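Local atomic coordinates of collagen adhesin (Staphylococcus aureus, PDB entry 2F68), a protein that mediates adhesion of the bacterium to collagen, probably by closing two of its extracellular domains around the collagen triple helix in a "hug". Residues K63-V71 with D158-H166. Sequence-based numbering, arbitrary orientation.
Sequences KIEGYSKTV and DMLPEDTTH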
ATOM      1  N   LYS A  63      -6.225 -10.314  -9.186  1.00 24.11           N
ATOM      2  CA  LYS A  63      -6.150 -10.343  -7.729  1.00 25.11           C
ATOM      3  C   LYS A  63      -6.548  -8.996  -7.129  1.00 23.84           C
ATOM      4  O   LYS A  63      -6.003  -7.954  -7.499  1.00 23.92           O
ATOM      5  CB  LYS A  63      -4.739 -10.737  -7.276  1.00 26.24           C
ATOM      6  CG  LYS A  63      -4.569 -10.898  -5.770  1.00 29.00           C
ATOM      7  CD  LYS A  63      -3.178 -11.414  -5.425  1.00 28.88           C
ATOM      8  CE  LYS A  63      -2.952 -11.483  -3.919  1.00 32.41           C
ATOM      9  NZ  LYS A  63      -3.768 -12.539  -3.255  1.00 34.65           N
ATOM     10  N   ILE A  64      -7.507  -9.033  -6.208  1.00 21.89           N
ATOM     11  CA  ILE A  64      -7.937  -7.843  -5.478  1.00 21.32           C
ATOM     12  C   ILE A  64      -7.457  -7.932  -4.030  1.00 21.41           C
ATOM     13  O   ILE A  64      -7.707  -8.925  -3.343  1.00 19.33           O
ATOM     14  CB  ILE A  64      -9.483  -7.646  -5.540  1.00 20.67           C
ATOM     15  CG1 ILE A  64      -9.970  -7.520  -6.994  1.00 21.30           C
ATOM     16  CG2 ILE A  64      -9.927  -6.446  -4.694  1.00 17.67           C
ATOM     17  CD1 ILE A  64      -9.436  -6.307  -7.767  1.00 22.32           C
ATOM     18  N   GLU A  65      -6.758  -6.893  -3.582  1.00 22.86           N
ATOM     19  CA  GLU A  65      -6.201  -6.854  -2.233  1.00 23.43           C
ATOM     20  C   GLU A  65      -6.749  -5.669  -1.443  1.00 23.18           C
ATOM     21  O   GLU A  65      -6.477  -4.510  -1.770  1.00 22.11           O
ATOM     22  CB  GLU A  65      -4.670  -6.802  -2.282  1.00 24.52           C
ATOM     23  CG  GLU A  65      -4.015  -8.009  -2.940  1.00 26.95           C
ATOM     24  CD  GLU A  65      -2.499  -7.913  -2.978  1.00 29.14           C
ATOM     25  OE1 GLU A  65      -1.873  -7.857  -1.898  1.00 29.87           O
ATOM     26  OE2 GLU A  65      -1.933  -7.906  -4.092  1.00 35.43           O
ATOM     27  N   GLY A  66      -7.528  -5.970  -0.408  1.00 21.67           N
ATOM     28  CA  GLY A  66      -8.111  -4.944   0.452  1.00 21.74           C
ATOM     29  C   GLY A  66      -7.113  -4.413   1.460  1.00 21.62           C
ATOM     30  O   GLY A  66      -6.532  -5.180   2.230  1.00 21.26           O
ATOM     31  N   TYR A  67      -6.914  -3.097   1.453  1.00 22.53           N
ATOM     32  CA  TYR A  67      -6.001  -2.446   2.392  1.00 23.29           C
ATOM     33  C   TYR A  67      -6.525  -2.555   3.823  1.00 24.37           C
ATOM     34  O   TYR A  67      -7.666  -2.178   4.106  1.00 24.35           O
ATOM     35  CB  TYR A  67      -5.776  -0.983   2.005  1.00 23.28           C
ATOM     36  CG  TYR A  67      -4.985  -0.794   0.726  1.00 24.09           C
ATOM     37  CD1 TYR A  67      -5.630  -0.584  -0.491  1.00 23.97           C
ATOM     38  CD2 TYR A  67      -3.590  -0.821   0.736  1.00 23.59           C
ATOM     39  CE1 TYR A  67      -4.907  -0.407  -1.669  1.00 24.69           C
ATOM     40  CE2 TYR A  67      -2.858  -0.645  -0.433  1.00 23.59           C
ATOM     41  CZ  TYR A  67      -3.522  -0.438  -1.631  1.00 24.72           C
ATOM     42  OH  TYR A  67      -2.799  -0.265  -2.790  1.00 25.80           O
ATOM     43  N   SER A  68      -5.680  -3.078   4.710  1.00 25.54           N
ATOM     44  CA  SER A  68      -6.063  -3.391   6.090  1.00 26.09           C
ATOM     45  C   SER A  68      -6.510  -2.166   6.889  1.00 26.24           C
ATOM     46  O   SER A  68      -5.695  -1.311   7.239  1.00 25.84           O
ATOM     47  CB  SER A  68      -4.923  -4.117   6.812  1.00 25.54           C
ATOM     48  OG  SER A  68      -4.617  -5.347   6.178  1.00 30.84           O
ATOM     49  N   LYS A  69      -7.810  -2.094   7.165  1.00 25.87           N
ATOM     50  CA  LYS A  69      -8.393  -0.993   7.933  1.00 25.84           C
ATOM     51  C   LYS A  69      -9.504  -1.472   8.867  1.00 25.78           C
ATOM     52  O   LYS A  69     -10.215  -2.433   8.562  1.00 23.24           O
ATOM     53  CB  LYS A  69      -8.932   0.098   6.999  1.00 25.54           C
ATOM     54  CG  LYS A  69      -7.876   1.054   6.445  1.00 29.84           C
ATOM     55  CD  LYS A  69      -7.450   2.092   7.476  1.00 32.99           C
ATOM     56  CE  LYS A  69      -6.395   3.030   6.912  1.00 31.81           C
ATOM     57  NZ  LYS A  69      -5.968   4.049   7.910  1.00 34.07           N
ATOM     58  N   THR A  70      -9.641  -0.792  10.003  1.00 25.32           N
ATOM     59  CA  THR A  70     -10.701  -1.076  10.967  1.00 26.87           C
ATOM     60  C   THR A  70     -11.463   0.209  11.299  1.00 27.66           C
ATOM     61  O   THR A  70     -10.953   1.081  12.008  1.00 26.14           O
ATOM     62  CB  THR A  70     -10.145  -1.730  12.257  1.00 27.63           C
ATOM     63  OG1 THR A  70      -9.277  -2.817  11.913  1.00 28.06           O
ATOM     64  CG2 THR A  70     -11.278  -2.252  13.134  1.00 27.46           C
ATOM     65  N   VAL A  71     -12.681   0.318  10.771  1.00 27.45           N
ATOM     66  CA  VAL A  71     -13.507   1.516  10.941  1.00 28.88           C
ATOM     67  C   VAL A  71     -14.781   1.192  11.730  1.00 28.93           C
ATOM     68  O   VAL A  71     -15.555   0.324  11.324  1.00 27.93           O
ATOM     69  CB  VAL A  71     -13.873   2.163   9.575  1.00 29.06           C
ATOM     70  CG1 VAL A  71     -14.597   3.491   9.778  1.00 29.82           C
ATOM     71  CG2 VAL A  71     -12.628   2.372   8.723  1.00 33.11           C
ATOM     72  N   ASP A 158       5.379   2.495  -1.973  1.00 22.08           N
ATOM     73  CA  ASP A 158       3.981   2.063  -1.893  1.00 25.21           C
ATOM     74  C   ASP A 158       3.596   1.611  -0.483  1.00 26.53           C
ATOM     75  O   ASP A 158       4.450   1.492   0.399  1.00 24.48           O
ATOM     76  CB  ASP A 158       3.696   0.952  -2.916  1.00 25.88           C
ATOM     77  CG  ASP A 158       4.541  -0.292  -2.690  1.00 27.15           C
ATOM     78  OD1 ASP A 158       4.199  -1.097  -1.798  1.00 29.33           O
ATOM     79  OD2 ASP A 158       5.539  -0.472  -3.419  1.00 34.47           O
ATOM     80  N   MET A 159       2.302   1.368  -0.282  1.00 27.39           N
ATOM     81  CA  MET A 159       1.792   0.851   0.984  1.00 29.51           C
ATOM     82  C   MET A 159       1.209  -0.544   0.777  1.00 28.11           C
ATOM     83  O   MET A 159       0.389  -0.757  -0.119  1.00 27.31           O
ATOM     84  CB  MET A 159       0.736   1.798   1.563  1.00 30.07           C
ATOM     85  CG  MET A 159       0.460   1.600   3.050  1.00 31.54           C
ATOM     86  SD  MET A 159      -0.793   2.720   3.707  1.00 38.83           S
ATOM     87  CE  MET A 159       0.068   4.293   3.654  1.00 23.47           C
ATOM     88  N   LEU A 160       1.646  -1.489   1.605  1.00 27.03           N
ATOM     89  CA  LEU A 160       1.181  -2.875   1.533  1.00 27.04           C
ATOM     90  C   LEU A 160      -0.252  -3.047   2.032  1.00 25.09           C
ATOM     91  O   LEU A 160      -0.627  -2.462   3.050  1.00 24.83           O
ATOM     92  CB  LEU A 160       2.128  -3.805   2.302  1.00 27.25           C
ATOM     93  CG  LEU A 160       2.936  -4.869   1.545  1.00 29.95           C
ATOM     94  CD1 LEU A 160       3.341  -4.438   0.137  1.00 30.96           C
ATOM     95  CD2 LEU A 160       4.153  -5.287   2.359  1.00 31.30           C
ATOM     96  N   PRO A 161      -1.063  -3.842   1.304  1.00 24.39           N
ATOM     97  CA  PRO A 161      -2.441  -4.154   1.692  1.00 23.49           C
ATOM     98  C   PRO A 161      -2.548  -4.882   3.034  1.00 23.40           C
ATOM     99  O   PRO A 161      -3.558  -4.743   3.727  1.00 23.17           O
ATOM    100  CB  PRO A 161      -2.928  -5.064   0.558  1.00 23.54           C
ATOM    101  CG  PRO A 161      -2.039  -4.746  -0.593  1.00 24.14           C
ATOM    102  CD  PRO A 161      -0.707  -4.480   0.024  1.00 23.28           C
ATOM    103  N   GLU A 162      -1.516  -5.646   3.388  1.00 24.32           N
ATOM    104  CA  GLU A 162      -1.485  -6.371   4.661  1.00 26.62           C
ATOM    105  C   GLU A 162      -1.034  -5.500   5.837  1.00 26.86           C
ATOM    106  O   GLU A 162      -1.370  -5.786   6.989  1.00 28.13           O
ATOM    107  CB  GLU A 162      -0.623  -7.641   4.564  1.00 27.39           C
ATOM    108  CG  GLU A 162       0.808  -7.434   4.061  1.00 30.99           C
ATOM    109  CD  GLU A 162       0.961  -7.676   2.567  1.00 35.67           C
ATOM    110  OE1 GLU A 162       0.063  -7.285   1.790  1.00 32.36           O
ATOM    111  OE2 GLU A 162       1.994  -8.255   2.166  1.00 36.29           O
ATOM    112  N   ASP A 163      -0.281  -4.442   5.542  1.00 26.16           N
ATOM    113  CA  ASP A 163       0.245  -3.551   6.576  1.00 28.07           C
ATOM    114  C   ASP A 163       0.116  -2.078   6.180  1.00 26.88           C
ATOM    115  O   ASP A 163       0.896  -1.569   5.369  1.00 26.33           O
ATOM    116  CB  ASP A 163       1.705  -3.905   6.893  1.00 29.67           C
ATOM    117  CG  ASP A 163       2.216  -3.231   8.156  1.00 32.71           C
ATOM    118  OD1 ASP A 163       1.413  -2.985   9.083  1.00 37.94           O
ATOM    119  OD2 ASP A 163       3.432  -2.955   8.225  1.00 36.99           O
ATOM    120  N   THR A 164      -0.873  -1.404   6.763  1.00 25.97           N
ATOM    121  CA  THR A 164      -1.143   0.006   6.468  1.00 27.09           C
ATOM    122  C   THR A 164      -0.329   0.966   7.340  1.00 26.60           C
ATOM    123  O   THR A 164      -0.250   2.161   7.048  1.00 27.88           O
ATOM    124  CB  THR A 164      -2.655   0.343   6.588  1.00 27.71           C
ATOM    125  OG1 THR A 164      -2.914   1.621   5.994  1.00 36.10           O
ATOM    126  CG2 THR A 164      -3.107   0.359   8.050  1.00 22.53           C
ATOM    127  N   THR A 165       0.272   0.437   8.405  1.00 26.29           N
ATOM    128  CA  THR A 165       1.014   1.251   9.372  1.00 26.44           C
ATOM    129  C   THR A 165       2.403   1.658   8.877  1.00 25.21           C
ATOM    130  O   THR A 165       3.031   2.557   9.442  1.00 24.98           O
ATOM    131  CB  THR A 165       1.142   0.542  10.742  1.00 26.08           C
ATOM    132  OG1 THR A 165       1.698  -0.765  10.561  1.00 25.99           O
ATOM    133  CG2 THR A 165      -0.219   0.425  11.421  1.00 28.32           C
ATOM    134  N   HIS A 166       2.876   0.993   7.825  1.00 24.94           N
ATOM    135  CA  HIS A 166       4.196   1.268   7.259  1.00 24.94           C
ATOM    136  C   HIS A 166       4.122   1.724   5.804  1.00 23.64           C
ATOM    137  O   HIS A 166       3.237   1.304   5.055  1.00 23.96           O
ATOM    138  CB  HIS A 166       5.096   0.036   7.374  1.00 24.59           C
ATOM    139  CG  HIS A 166       5.546  -0.255   8.771  1.00 27.18           C
ATOM    140  ND1 HIS A 166       4.838  -1.072   9.626  1.00 30.03           N
ATOM    141  CD2 HIS A 166       6.634   0.159   9.461  1.00 29.36           C
ATOM    142  CE1 HIS A 166       5.471  -1.148  10.783  1.00 31.51           C
ATOM    143  NE2 HIS A 166       6.564  -0.409  10.710  1.00 31.77           N
TER
HETATM  144  O   HOH W   1       0.749  -7.131  -1.609  1.00 31.26           O
HETATM  145  O   HOH W   2      -3.121   4.007   7.328  1.00 34.16           O
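Ser68 and Pro161 make the direct polar link between residues 63-71 and 158-166, a worked example of how one carbonyl can join two domains. Pro161 O accepts from Ser68 N and from Ser68 OG. The amide bond, 2.9 Å from Ser68 N to Pro161 O, is bent (142° at the hydrogen) and tilted from the carbonyl plane. The hydroxyl, with Ser68 OG 2.7 Å from Pro161 O, lies in that plane on a lone pair. With OG anti to its own carbonyl carbon (chi1 -61°), the hydroxyl sits beside the serine N, and the two donors grip the same oxygen like pincers.

The Pro161 ring packs against Glu65, which brings both CB, 3.7 Å from Pro161 CG, and its carboxylate to the ring. Glu65 OE1 comes closer still, 3.4 Å from Pro161 CG. Gln113 of strand 104-116 also touches the proline.

Two carbonyl oxygens meet carbon atoms. Tyr67 offers its ring edge, CE2 lying 3.3 Å from Met159 O in the plane of the ring. Methyl CG2 of Thr164 rests 3.2 Å from Ser68 O.

Water completes both ends. One molecule bridges Lys69 NZ and Thr164 OG1, the lysine chain reaching it through a bend at chi2 (-77°). Another donates to Glu65 OE1 and, weakly, to Glu162 OE1, and may ease the proximity of two like charges.

The first segment belongs to the Ig-like domain, the second to a loop of the collagen-binding domain. Direct bonding gathered on one carbonyl, with water-mediated links around it, would suit the opening and closing suggested by the collagen hug model.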